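PDB 5GOT: Low molecular weight phosphotyrosine phosphatase family protein from Streptococcus pyogenes, which probably hydrolyses phosphotyrosine in proteins, releasing phosphate, as a bacterial low molecular weight protein tyrosine phosphatase. Local coordinates for residues V4-L9 against I83-D88; I12-M17 against P114-T119; S49-I54 against N120-T125. One frame throughout, in Å; residues are numbered along the deposited sequence.

Contact 1. Residues V4-L9 against I83-D88; sequences VCFVCL and IGMDSD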
ATOM      1  N   VAL A   4      -3.578   8.391  -0.519  1.00 26.03           N
ATOM      2  CA  VAL A   4      -2.807   7.391   0.205  1.00 24.60           C
ATOM      3  C   VAL A   4      -1.942   6.622  -0.782  1.00 23.06           C
ATOM      4  O   VAL A   4      -2.413   6.239  -1.856  1.00 26.50           O
ATOM      5  CB  VAL A   4      -3.735   6.439   0.978  1.00 26.60           C
ATOM      6  CG1 VAL A   4      -2.926   5.300   1.583  1.00 23.01           C
ATOM      7  CG2 VAL A   4      -4.503   7.208   2.049  1.00 24.45           C
ATOM      8  N   CYS A   5      -0.680   6.394  -0.418  1.00 22.25           N
ATOM      9  CA  CYS A   5       0.248   5.622  -1.241  1.00 22.93           C
ATOM     10  C   CYS A   5       0.933   4.562  -0.390  1.00 22.61           C
ATOM     11  O   CYS A   5       1.694   4.901   0.518  1.00 20.70           O
ATOM     12  CB  CYS A   5       1.302   6.530  -1.870  1.00 23.82           C
ATOM     13  SG  CYS A   5       2.370   5.663  -3.044  1.00 24.57           S
ATOM     14  N   PHE A   6       0.693   3.288  -0.697  1.00 21.43           N
ATOM     15  CA  PHE A   6       1.398   2.198  -0.027  1.00 20.19           C
ATOM     16  C   PHE A   6       2.707   1.926  -0.742  1.00 20.06           C
ATOM     17  O   PHE A   6       2.783   2.001  -1.965  1.00 21.95           O
ATOM     18  CB  PHE A   6       0.559   0.919   0.005  1.00 21.19           C
ATOM     19  CG  PHE A   6      -0.765   1.093   0.685  1.00 22.34           C
ATOM     20  CD1 PHE A   6      -0.860   1.057   2.070  1.00 15.80           C
ATOM     21  CD2 PHE A   6      -1.911   1.318  -0.062  1.00 18.52           C
ATOM     22  CE1 PHE A   6      -2.077   1.237   2.689  1.00 18.41           C
ATOM     23  CE2 PHE A   6      -3.131   1.493   0.548  1.00 18.50           C
ATOM     24  CZ  PHE A   6      -3.216   1.446   1.928  1.00 19.52           C
ATOM     25  N   VAL A   7       3.745   1.616   0.022  1.00 19.90           N
ATOM     26  CA  VAL A   7       5.089   1.539  -0.529  1.00 21.34           C
ATOM     27  C   VAL A   7       5.784   0.292  -0.006  1.00 20.48           C
ATOM     28  O   VAL A   7       5.682  -0.032   1.184  1.00 19.95           O
ATOM     29  CB  VAL A   7       5.916   2.801  -0.181  1.00 22.71           C
ATOM     30  CG1 VAL A   7       7.298   2.661  -0.742  1.00 18.15           C
ATOM     31  CG2 VAL A   7       5.247   4.071  -0.713  1.00 19.46           C
ATOM     32  N   CYS A   8       6.477  -0.420  -0.895  1.00 20.16           N
ATOM     33  CA  CYS A   8       7.422  -1.463  -0.487  1.00 23.50           C
ATOM     34  C   CYS A   8       8.645  -1.357  -1.399  1.00 22.07           C
ATOM     35  O   CYS A   8       8.803  -0.378  -2.131  1.00 22.54           O
ATOM     36  CB  CYS A   8       6.777  -2.858  -0.495  1.00 19.25           C
ATOM     37  SG  CYS A   8       6.317  -3.526  -2.153  1.00 20.77           S
ATOM     38  N   LEU A   9       9.546  -2.340  -1.320  1.00 21.82           N
ATOM     39  CA  LEU A   9      10.820  -2.226  -2.025  1.00 23.69           C
ATOM     40  C   LEU A   9      10.622  -2.237  -3.543  1.00 28.61           C
ATOM     41  O   LEU A   9      11.191  -1.404  -4.265  1.00 23.79           O
ATOM     42  CB  LEU A   9      11.755  -3.360  -1.595  1.00 22.10           C
ATOM     43  CG  LEU A   9      13.024  -3.545  -2.441  1.00 26.08           C
ATOM     44  CD1 LEU A   9      14.004  -2.424  -2.201  1.00 27.09           C
ATOM     45  CD2 LEU A   9      13.671  -4.894  -2.159  1.00 25.17           C
ATOM     46  N   ILE A  83       2.644   5.134   3.142  1.00 19.29           N
ATOM     47  CA  ILE A  83       2.571   4.081   4.143  1.00 18.64           C
ATOM     48  C   ILE A  83       3.491   2.953   3.684  1.00 20.11           C
ATOM     49  O   ILE A  83       3.218   2.295   2.679  1.00 20.07           O
ATOM     50  CB  ILE A  83       1.125   3.597   4.342  1.00 22.29           C
ATOM     51  CG1 ILE A  83       0.218   4.774   4.734  1.00 21.63           C
ATOM     52  CG2 ILE A  83       1.050   2.486   5.376  1.00 17.85           C
ATOM     53  CD1 ILE A  83      -1.249   4.430   4.847  1.00 19.88           C
ATOM     54  N   GLY A  84       4.593   2.754   4.403  1.00 19.37           N
ATOM     55  CA  GLY A  84       5.541   1.716   4.047  1.00 18.89           C
ATOM     56  C   GLY A  84       5.140   0.386   4.668  1.00 19.21           C
ATOM     57  O   GLY A  84       4.608   0.329   5.773  1.00 17.96           O
ATOM     58  N   MET A  85       5.384  -0.701   3.922  1.00 18.66           N
ATOM     59  CA  MET A  85       4.877  -1.998   4.349  1.00 19.39           C
ATOM     60  C   MET A  85       5.709  -2.626   5.464  1.00 20.36           C
ATOM     61  O   MET A  85       5.178  -3.456   6.214  1.00 22.40           O
ATOM     62  CB  MET A  85       4.759  -2.939   3.135  1.00 19.04           C
ATOM     63  CG  MET A  85       3.804  -2.410   2.051  1.00 17.64           C
ATOM     64  SD  MET A  85       2.149  -1.897   2.654  1.00 21.60           S
ATOM     65  CE  MET A  85       1.478  -3.497   3.161  1.00 20.85           C
ATOM     66  N   ASP A  86       6.985  -2.259   5.601  1.00 20.77           N
ATOM     67  CA  ASP A  86       7.782  -2.665   6.755  1.00 23.76           C
ATOM     68  C   ASP A  86       8.759  -1.543   7.085  1.00 24.75           C
ATOM     69  O   ASP A  86       8.854  -0.544   6.368  1.00 20.88           O
ATOM     70  CB  ASP A  86       8.499  -4.021   6.533  1.00 29.86           C
ATOM     71  CG  ASP A  86       9.619  -3.973   5.463  1.00 28.76           C
ATOM     72  OD1 ASP A  86      10.232  -2.913   5.221  1.00 27.14           O
ATOM     73  OD2 ASP A  86       9.915  -5.043   4.876  1.00 30.80           O
ATOM     74  N   SER A  87       9.501  -1.723   8.184  1.00 25.07           N
ATOM     75  CA  SER A  87      10.344  -0.644   8.691  1.00 28.66           C
ATOM     76  C   SER A  87      11.460  -0.289   7.719  1.00 31.88           C
ATOM     77  O   SER A  87      11.911   0.862   7.695  1.00 31.36           O
ATOM     78  CB  SER A  87      10.931  -1.024  10.049  1.00 30.84           C
ATOM     79  OG  SER A  87      11.821  -2.112   9.915  1.00 37.36           O
ATOM     80  N   ASP A  88      11.937  -1.257   6.930  1.00 32.07           N
ATOM     81  CA  ASP A  88      12.925  -0.935   5.900  1.00 32.24           C
ATOM     82  C   ASP A  88      12.358   0.046   4.886  1.00 26.44           C
ATOM     83  O   ASP A  88      13.044   0.988   4.471  1.00 26.77           O
ATOM     84  CB  ASP A  88      13.404  -2.200   5.183  1.00 31.09           C
ATOM     85  CG  ASP A  88      14.199  -3.130   6.084  1.00 39.69           C
ATOM     86  OD1 ASP A  88      14.924  -2.626   6.969  1.00 42.15           O
ATOM     87  OD2 ASP A  88      14.103  -4.366   5.891  1.00 39.62           O
TER
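Phe6 and Ile83 lie side by side on one face of a parallel sheet, where strands 2-8 and 81-84 form the inner pair of the four-stranded core of the alpha/beta phosphatase fold. Ile83 can be followed outward. Its CB sits 3.9 Å from Phe6 CD1, and CG2 stays near the same ring carbon. CG1 is anti to the carbonyl carbon (chi1 -57°), and an extended second torsion carries CD1 forward until it touches both Phe6 CE1, at 3.9 Å, and Val4 CG1, at 3.8 Å. That Val4 methyl in turn rests over one face of the Phe6 ring, near its rim.

The backbones are joined in parallel fashion: Ile83 N donates to Cys5 O, Val7 N to Ile83 O, and Met85 N to Val7 O, each at 2.8 Å. Beyond the strand end the Met85 side chain folds back through two bent torsions, making an oblique Met-aromatic contact with Phe6. Helix 14-23 covers Phe6 through Ala18 and Met22. Strand 2-8 ends at Cys8, which opens the CX5R signature, in this family the phosphate-binding loop; there Cys8 CB packs on Met85 CG at 3.9 Å.

Contact 2. Residues I12-M17 against P114-T119; sequences ICRSPM and PDPWYT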
ATOM      1  N   ILE A  12       5.657  -4.830  -6.363  1.00 23.53           N
ATOM      2  CA  ILE A  12       4.998  -5.922  -7.074  1.00 24.12           C
ATOM      3  C   ILE A  12       4.349  -6.932  -6.145  1.00 22.80           C
ATOM      4  O   ILE A  12       3.465  -7.676  -6.600  1.00 21.89           O
ATOM      5  CB  ILE A  12       5.966  -6.639  -8.054  1.00 24.45           C
ATOM      6  CG1 ILE A  12       7.104  -7.366  -7.326  1.00 24.32           C
ATOM      7  CG2 ILE A  12       6.524  -5.680  -9.118  1.00 21.60           C
ATOM      8  CD1 ILE A  12       7.961  -8.219  -8.297  1.00 27.15           C
ATOM      9  N   CYS A  13       4.679  -6.952  -4.840  1.00 23.45           N
ATOM     10  CA  CYS A  13       4.108  -7.916  -3.900  1.00 22.37           C
ATOM     11  C   CYS A  13       3.214  -7.218  -2.894  1.00 21.12           C
ATOM     12  O   CYS A  13       1.982  -7.171  -3.086  1.00 19.06           O
ATOM     13  CB  CYS A  13       5.230  -8.701  -3.203  1.00 20.08           C
ATOM     14  SG  CYS A  13       6.117  -9.901  -4.278  1.00 25.90           S
ATOM     15  N   ARG A  14       3.752  -6.685  -1.789  1.00 19.21           N
ATOM     16  CA  ARG A  14       2.912  -6.246  -0.674  1.00 23.16           C
ATOM     17  C   ARG A  14       2.180  -4.946  -0.989  1.00 19.86           C
ATOM     18  O   ARG A  14       0.969  -4.833  -0.746  1.00 19.32           O
ATOM     19  CB  ARG A  14       3.758  -6.079   0.593  1.00 19.32           C
ATOM     20  CG  ARG A  14       4.074  -7.367   1.326  1.00 20.87           C
ATOM     21  CD  ARG A  14       5.059  -7.132   2.466  1.00 22.53           C
ATOM     22  NE  ARG A  14       6.287  -6.530   1.960  1.00 23.91           N
ATOM     23  CZ  ARG A  14       7.349  -6.257   2.709  1.00 23.50           C
ATOM     24  NH1 ARG A  14       7.335  -6.527   4.002  1.00 22.88           N
ATOM     25  NH2 ARG A  14       8.425  -5.710   2.152  1.00 26.44           N
ATOM     26  N   SER A  15       2.891  -3.940  -1.516  1.00 17.44           N
ATOM     27  CA  SER A  15       2.223  -2.649  -1.639  1.00 20.55           C
ATOM     28  C   SER A  15       1.100  -2.663  -2.679  1.00 21.70           C
ATOM     29  O   SER A  15       0.059  -2.037  -2.430  1.00 21.68           O
ATOM     30  CB  SER A  15       3.219  -1.517  -1.945  1.00 23.71           C
ATOM     31  OG  SER A  15       4.021  -1.780  -3.081  1.00 21.34           O
ATOM     32  N   PRO A  16       1.228  -3.347  -3.837  1.00 21.80           N
ATOM     33  CA  PRO A  16       0.047  -3.443  -4.718  1.00 19.93           C
ATOM     34  C   PRO A  16      -1.098  -4.184  -4.064  1.00 19.84           C
ATOM     35  O   PRO A  16      -2.273  -3.850  -4.286  1.00 21.73           O
ATOM     36  CB  PRO A  16       0.564  -4.196  -5.958  1.00 22.84           C
ATOM     37  CG  PRO A  16       2.019  -4.163  -5.876  1.00 25.51           C
ATOM     38  CD  PRO A  16       2.385  -4.054  -4.417  1.00 20.09           C
ATOM     39  N   MET A  17      -0.795  -5.202  -3.263  1.00 19.90           N
ATOM     40  CA  MET A  17      -1.877  -5.899  -2.583  1.00 22.09           C
ATOM     41  C   MET A  17      -2.657  -4.936  -1.694  1.00 21.83           C
ATOM     42  O   MET A  17      -3.894  -4.936  -1.701  1.00 22.23           O
ATOM     43  CB  MET A  17      -1.342  -7.073  -1.766  1.00 20.20           C
ATOM     44  CG  MET A  17      -2.453  -8.047  -1.346  1.00 19.52           C
ATOM     45  SD  MET A  17      -1.888  -9.302  -0.203  1.00 23.16           S
ATOM     46  CE  MET A  17      -0.752 -10.192  -1.271  1.00 22.14           C
ATOM     47  N   PRO A 114       4.969  -9.585   7.057  1.00 28.91           N
ATOM     48  CA  PRO A 114       6.015 -10.488   6.560  1.00 27.18           C
ATOM     49  C   PRO A 114       6.139 -10.385   5.045  1.00 25.88           C
ATOM     50  O   PRO A 114       5.149 -10.228   4.330  1.00 25.36           O
ATOM     51  CB  PRO A 114       5.532 -11.873   7.003  1.00 25.65           C
ATOM     52  CG  PRO A 114       4.640 -11.595   8.178  1.00 31.68           C
ATOM     53  CD  PRO A 114       3.968 -10.288   7.874  1.00 29.09           C
ATOM     54  N   ASP A 115       7.369 -10.412   4.578  1.00 24.13           N
ATOM     55  CA  ASP A 115       7.713 -10.209   3.183  1.00 22.84           C
ATOM     56  C   ASP A 115       7.550 -11.527   2.435  1.00 22.62           C
ATOM     57  O   ASP A 115       8.353 -12.453   2.624  1.00 25.00           O
ATOM     58  CB  ASP A 115       9.144  -9.676   3.083  1.00 22.66           C
ATOM     59  CG  ASP A 115       9.517  -9.258   1.678  1.00 24.63           C
ATOM     60  OD1 ASP A 115       8.706  -9.451   0.748  1.00 22.49           O
ATOM     61  OD2 ASP A 115      10.639  -8.743   1.504  1.00 27.56           O
ATOM     62  N   PRO A 116       6.530 -11.662   1.581  1.00 22.35           N
ATOM     63  CA  PRO A 116       6.335 -12.941   0.885  1.00 21.97           C
ATOM     64  C   PRO A 116       7.337 -13.169  -0.229  1.00 23.65           C
ATOM     65  O   PRO A 116       7.341 -14.258  -0.817  1.00 22.50           O
ATOM     66  CB  PRO A 116       4.917 -12.815   0.325  1.00 22.54           C
ATOM     67  CG  PRO A 116       4.822 -11.352  -0.015  1.00 21.28           C
ATOM     68  CD  PRO A 116       5.586 -10.634   1.103  1.00 22.52           C
ATOM     69  N   TRP A 117       8.168 -12.175  -0.547  1.00 22.70           N
ATOM     70  CA  TRP A 117       9.351 -12.457  -1.348  1.00 28.42           C
ATOM     71  C   TRP A 117      10.233 -13.492  -0.664  1.00 30.55           C
ATOM     72  O   TRP A 117      10.961 -14.232  -1.340  1.00 27.92           O
ATOM     73  CB  TRP A 117      10.143 -11.174  -1.624  1.00 28.56           C
ATOM     74  CG  TRP A 117      11.327 -11.392  -2.556  1.00 27.12           C
ATOM     75  CD1 TRP A 117      12.631 -11.615  -2.199  1.00 27.75           C
ATOM     76  CD2 TRP A 117      11.295 -11.417  -3.983  1.00 28.87           C
ATOM     77  NE1 TRP A 117      13.406 -11.776  -3.315  1.00 28.61           N
ATOM     78  CE2 TRP A 117      12.613 -11.654  -4.427  1.00 33.09           C
ATOM     79  CE3 TRP A 117      10.277 -11.252  -4.934  1.00 30.62           C
ATOM     80  CZ2 TRP A 117      12.942 -11.728  -5.784  1.00 32.03           C
ATOM     81  CZ3 TRP A 117      10.606 -11.325  -6.276  1.00 31.14           C
ATOM     82  CH2 TRP A 117      11.927 -11.568  -6.688  1.00 33.04           C
ATOM     83  N   TYR A 118      10.183 -13.564   0.665  1.00 24.48           N
ATOM     84  CA  TYR A 118      10.935 -14.564   1.410  1.00 27.18           C
ATOM     85  C   TYR A 118      10.062 -15.689   1.951  1.00 27.18           C
ATOM     86  O   TYR A 118      10.456 -16.852   1.873  1.00 30.89           O
ATOM     87  CB  TYR A 118      11.712 -13.903   2.561  1.00 27.89           C
ATOM     88  CG  TYR A 118      12.754 -12.940   2.042  1.00 32.58           C
ATOM     89  CD1 TYR A 118      13.938 -13.406   1.465  1.00 34.40           C
ATOM     90  CD2 TYR A 118      12.541 -11.572   2.079  1.00 31.32           C
ATOM     91  CE1 TYR A 118      14.889 -12.520   0.952  1.00 34.21           C
ATOM     92  CE2 TYR A 118      13.483 -10.681   1.581  1.00 34.92           C
ATOM     93  CZ  TYR A 118      14.655 -11.156   1.020  1.00 37.50           C
ATOM     94  OH  TYR A 118      15.579 -10.259   0.515  1.00 34.33           O
ATOM     95  N   THR A 119       8.879 -15.382   2.493  1.00 22.52           N
ATOM     96  CA  THR A 119       8.042 -16.435   3.065  1.00 22.57           C
ATOM     97  C   THR A 119       7.282 -17.205   2.001  1.00 23.82           C
ATOM     98  O   THR A 119       6.891 -18.355   2.242  1.00 21.88           O
ATOM     99  CB  THR A 119       7.015 -15.859   4.041  1.00 21.59           C
ATOM    100  OG1 THR A 119       6.018 -15.153   3.292  1.00 19.59           O
ATOM    101  CG2 THR A 119       7.676 -14.921   5.055  1.00 21.82           C
TER
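Arg14 reaches across to Asp115 and Pro116, bringing the last residue of the CX5R loop against the Asp-Pro loop of the low molecular weight phosphatases. Its chain leaves the helix extended; Arg14 CG lies 3.6 Å from Pro116 CD, the two side chains crossing obliquely, and CD then meets Pro114 O at 3.6 Å. A bend at the third torsion (chi3 -57°) turns the guanidinium beneath the Asp115 carboxylate, whose CG is anti to its own backbone N (chi1 -172°).

The two flat groups are stacked, their planes only 2° apart, with Asp115 CG over one face of the guanidinium, toward its rim, and 3.7 Å from Arg14 NH2. The salt bridge from Arg14 NH2 to Asp115 OD2 is correspondingly long, 3.8 Å, and directs no N-H at the oxygen. Arg14 NH1 has its own partners in Val113 O and the carboxylate of Asp86. Asp115 OD1 caps the short helix 116-119, accepting from Trp117 N at 3.1 Å from above the carboxylate plane. Alongside, Cys13 CB packs on Pro116 CG, and Cys13 SG comes to the edge of the Trp117 ring, 4.4 Å from Trp117 CE3.

Stacking without a directed bond suggests that charge attraction and packing relate Arg14 to Asp115.

Contact 3. Residues S49-I54 against N120-T125; sequences SGTQSI and NDFEET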
ATOM      1  N   SER A  49       2.955 -12.713  -9.399  1.00 22.44           N
ATOM      2  CA  SER A  49       1.940 -13.756  -9.542  1.00 22.33           C
ATOM      3  C   SER A  49       1.288 -14.100  -8.210  1.00 22.69           C
ATOM      4  O   SER A  49       0.093 -14.419  -8.161  1.00 23.33           O
ATOM      5  CB  SER A  49       2.559 -15.018 -10.151  1.00 23.02           C
ATOM      6  OG  SER A  49       3.712 -15.397  -9.417  1.00 22.72           O
ATOM      7  N   GLY A  50       2.056 -14.055  -7.118  1.00 22.47           N
ATOM      8  CA  GLY A  50       1.499 -14.413  -5.820  1.00 23.67           C
ATOM      9  C   GLY A  50       0.435 -13.437  -5.347  1.00 23.52           C
ATOM     10  O   GLY A  50      -0.564 -13.839  -4.737  1.00 24.24           O
ATOM     11  N   THR A  51       0.644 -12.142  -5.597  1.00 23.16           N
ATOM     12  CA  THR A  51      -0.382 -11.156  -5.262  1.00 23.00           C
ATOM     13  C   THR A  51      -1.572 -11.251  -6.216  1.00 22.49           C
ATOM     14  O   THR A  51      -2.729 -11.206  -5.780  1.00 25.83           O
ATOM     15  CB  THR A  51       0.231  -9.748  -5.254  1.00 24.40           C
ATOM     16  OG1 THR A  51       1.190  -9.678  -4.189  1.00 22.07           O
ATOM     17  CG2 THR A  51      -0.850  -8.675  -5.005  1.00 21.12           C
ATOM     18  N   GLN A  52      -1.315 -11.425  -7.513  1.00 24.07           N
ATOM     19  CA  GLN A  52      -2.416 -11.599  -8.459  1.00 25.64           C
ATOM     20  C   GLN A  52      -3.282 -12.792  -8.072  1.00 27.96           C
ATOM     21  O   GLN A  52      -4.515 -12.691  -8.008  1.00 28.85           O
ATOM     22  CB  GLN A  52      -1.867 -11.762  -9.882  1.00 28.71           C
ATOM     23  CG  GLN A  52      -1.189 -10.512 -10.432  1.00 27.06           C
ATOM     24  CD  GLN A  52      -1.209 -10.465 -11.952  1.00 28.14           C
ATOM     25  OE1 GLN A  52      -2.238 -10.703 -12.577  1.00 30.17           O
ATOM     26  NE2 GLN A  52      -0.074 -10.157 -12.546  1.00 28.27           N
ATOM     27  N   SER A  53      -2.646 -13.932  -7.791  1.00 25.43           N
ATOM     28  CA  SER A  53      -3.393 -15.128  -7.415  1.00 27.41           C
ATOM     29  C   SER A  53      -4.229 -14.891  -6.166  1.00 31.02           C
ATOM     30  O   SER A  53      -5.401 -15.291  -6.100  1.00 29.01           O
ATOM     31  CB  SER A  53      -2.430 -16.291  -7.196  1.00 30.05           C
ATOM     32  OG  SER A  53      -3.133 -17.428  -6.729  1.00 38.80           O
ATOM     33  N   ILE A  54      -3.644 -14.248  -5.158  1.00 26.62           N
ATOM     34  CA  ILE A  54      -4.387 -13.957  -3.940  1.00 27.31           C
ATOM     35  C   ILE A  54      -5.606 -13.097  -4.247  1.00 27.35           C
ATOM     36  O   ILE A  54      -6.716 -13.380  -3.777  1.00 31.40           O
ATOM     37  CB  ILE A  54      -3.463 -13.293  -2.902  1.00 28.33           C
ATOM     38  CG1 ILE A  54      -2.969 -14.358  -1.935  1.00 29.06           C
ATOM     39  CG2 ILE A  54      -4.166 -12.166  -2.180  1.00 30.15           C
ATOM     40  CD1 ILE A  54      -4.083 -15.031  -1.154  1.00 27.50           C
ATOM     41  N   ASN A 120       7.022 -16.571   0.854  1.00 22.36           N
ATOM     42  CA  ASN A 120       6.152 -17.103  -0.193  1.00 22.76           C
ATOM     43  C   ASN A 120       4.765 -17.466   0.340  1.00 22.44           C
ATOM     44  O   ASN A 120       4.049 -18.270  -0.264  1.00 24.22           O
ATOM     45  CB  ASN A 120       6.784 -18.311  -0.896  1.00 24.80           C
ATOM     46  CG  ASN A 120       6.092 -18.638  -2.186  1.00 24.15           C
ATOM     47  OD1 ASN A 120       5.804 -17.748  -2.971  1.00 20.89           O
ATOM     48  ND2 ASN A 120       5.770 -19.907  -2.392  1.00 23.66           N
ATOM     49  N   ASP A 121       4.354 -16.891   1.468  1.00 24.17           N
ATOM     50  CA  ASP A 121       3.038 -17.167   2.044  1.00 20.94           C
ATOM     51  C   ASP A 121       2.135 -15.962   1.780  1.00 21.42           C
ATOM     52  O   ASP A 121       1.950 -15.090   2.635  1.00 21.74           O
ATOM     53  CB  ASP A 121       3.168 -17.472   3.521  1.00 25.73           C
ATOM     54  CG  ASP A 121       1.880 -17.948   4.125  1.00 23.82           C
ATOM     55  OD1 ASP A 121       0.819 -17.796   3.484  1.00 22.98           O
ATOM     56  OD2 ASP A 121       1.935 -18.482   5.245  1.00 29.68           O
ATOM     57  N   PHE A 122       1.548 -15.923   0.584  1.00 23.04           N
ATOM     58  CA  PHE A 122       0.713 -14.782   0.222  1.00 23.55           C
ATOM     59  C   PHE A 122      -0.643 -14.812   0.915  1.00 25.02           C
ATOM     60  O   PHE A 122      -1.323 -13.783   0.959  1.00 23.81           O
ATOM     61  CB  PHE A 122       0.538 -14.717  -1.293  1.00 23.93           C
ATOM     62  CG  PHE A 122       1.791 -14.314  -2.010  1.00 25.25           C
ATOM     63  CD1 PHE A 122       2.777 -15.250  -2.278  1.00 21.54           C
ATOM     64  CD2 PHE A 122       2.000 -12.991  -2.376  1.00 22.20           C
ATOM     65  CE1 PHE A 122       3.944 -14.873  -2.933  1.00 25.79           C
ATOM     66  CE2 PHE A 122       3.165 -12.609  -3.024  1.00 23.16           C
ATOM     67  CZ  PHE A 122       4.140 -13.552  -3.295  1.00 22.82           C
ATOM     68  N   GLU A 123      -1.045 -15.963   1.455  1.00 21.67           N
ATOM     69  CA  GLU A 123      -2.244 -16.023   2.286  1.00 24.67           C
ATOM     70  C   GLU A 123      -2.051 -15.250   3.585  1.00 22.55           C
ATOM     71  O   GLU A 123      -2.902 -14.438   3.964  1.00 24.18           O
ATOM     72  CB  GLU A 123      -2.600 -17.480   2.574  1.00 25.06           C
ATOM     73  CG  GLU A 123      -3.649 -17.663   3.659  1.00 28.25           C
ATOM     74  CD  GLU A 123      -5.020 -17.186   3.240  1.00 28.46           C
ATOM     75  OE1 GLU A 123      -5.234 -16.968   2.033  1.00 26.96           O
ATOM     76  OE2 GLU A 123      -5.890 -17.036   4.123  1.00 30.58           O
ATOM     77  N   GLU A 124      -0.942 -15.504   4.290  1.00 23.21           N
ATOM     78  CA  GLU A 124      -0.598 -14.711   5.469  1.00 26.26           C
ATOM     79  C   GLU A 124      -0.551 -13.227   5.131  1.00 27.78           C
ATOM     80  O   GLU A 124      -1.067 -12.390   5.883  1.00 24.73           O
ATOM     81  CB  GLU A 124       0.745 -15.162   6.052  1.00 26.11           C
ATOM     82  CG  GLU A 124       1.217 -14.314   7.267  1.00 32.08           C
ATOM     83  CD  GLU A 124       2.533 -14.799   7.899  1.00 35.92           C
ATOM     84  OE1 GLU A 124       3.518 -15.066   7.165  1.00 35.94           O
ATOM     85  OE2 GLU A 124       2.586 -14.913   9.143  1.00 46.79           O
ATOM     86  N   THR A 125       0.072 -12.888   3.995  1.00 24.34           N
ATOM     87  CA  THR A 125       0.151 -11.497   3.557  1.00 21.99           C
ATOM     88  C   THR A 125      -1.238 -10.908   3.383  1.00 24.83           C
ATOM     89  O   THR A 125      -1.526  -9.797   3.851  1.00 25.69           O
ATOM     90  CB  THR A 125       0.930 -11.393   2.235  1.00 23.29           C
ATOM     91  OG1 THR A 125       2.217 -12.006   2.376  1.00 22.70           O
ATOM     92  CG2 THR A 125       1.109  -9.930   1.825  1.00 20.54           C
TER
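Gly50 and Phe122 meet face-on, an example of a helix backbone packed against an aromatic ring. Gly50 CA stands 3.5 Å from the centroid of the Phe122 ring and only 3° from its normal, a CH-pi contact over the middle of the ring. The adjoining peptide continues across the same ring, with Gly50 C 3.4 Å from Phe122 CD2. Gly50, having no side chain, lets its CA lie close against the ring. Beyond the CE2 rim, on the Gly50 side of the ring plane, Thr51 OG1 lies 3.7 Å from Phe122 CE2, the two side chains crossing at about a right angle.

One helical turn on, Ile54 closes over the base of Phe122. Its CG1 touches Phe122 CB at 3.6 Å and Phe122 O at 3.4 Å, with a first torsion of -97°, well off a staggered value. Its CD1 reaches the carboxylate of Glu123, which is hydrogen-bonded to Tyr58 and Gln127.

The second shell fixes the start of the helix that carries Phe122. Asp121 is its N-cap: OD1 accepts from Glu124 N at 3.0 Å in an almost straight bond (177°), met from above the carboxylate plane. Asp121 O takes a second bond, from Thr125 OG1 at 3.1 Å, in addition to the backbone bond from Thr125 N. The His48 ring also meets that of Phe122, while Thr51 OG1 bonds to Cys13 O.

The contact thus joins the beginnings of helices 49-57 and 122-140, beside Met17 of helix 14-23 and Pro116 of helix 116-119.

From the N terminus the chain passes through the first segments of contacts 1, 2 and 3 in turn, and only then reaches their partners in the same order. Contact 1 closes a loop of 73 residues at 83-88, contact 2 one of 96 at 114-119, and contact 3 one of 65 at 120-125, so each crosses the other two and none nests. Contact 1 pairs central strands; contact 2 joins the CX5R loop and helix 14-23 to the Asp-Pro loop; contact 3 brings the starts of helices 49-57 and 122-140 together. Ser15 packs on strand 2-8 and Pro116 CB on Thr125 OG1, so contact 2 bridges contacts 1 and 3, whose centres are about 17 Å apart.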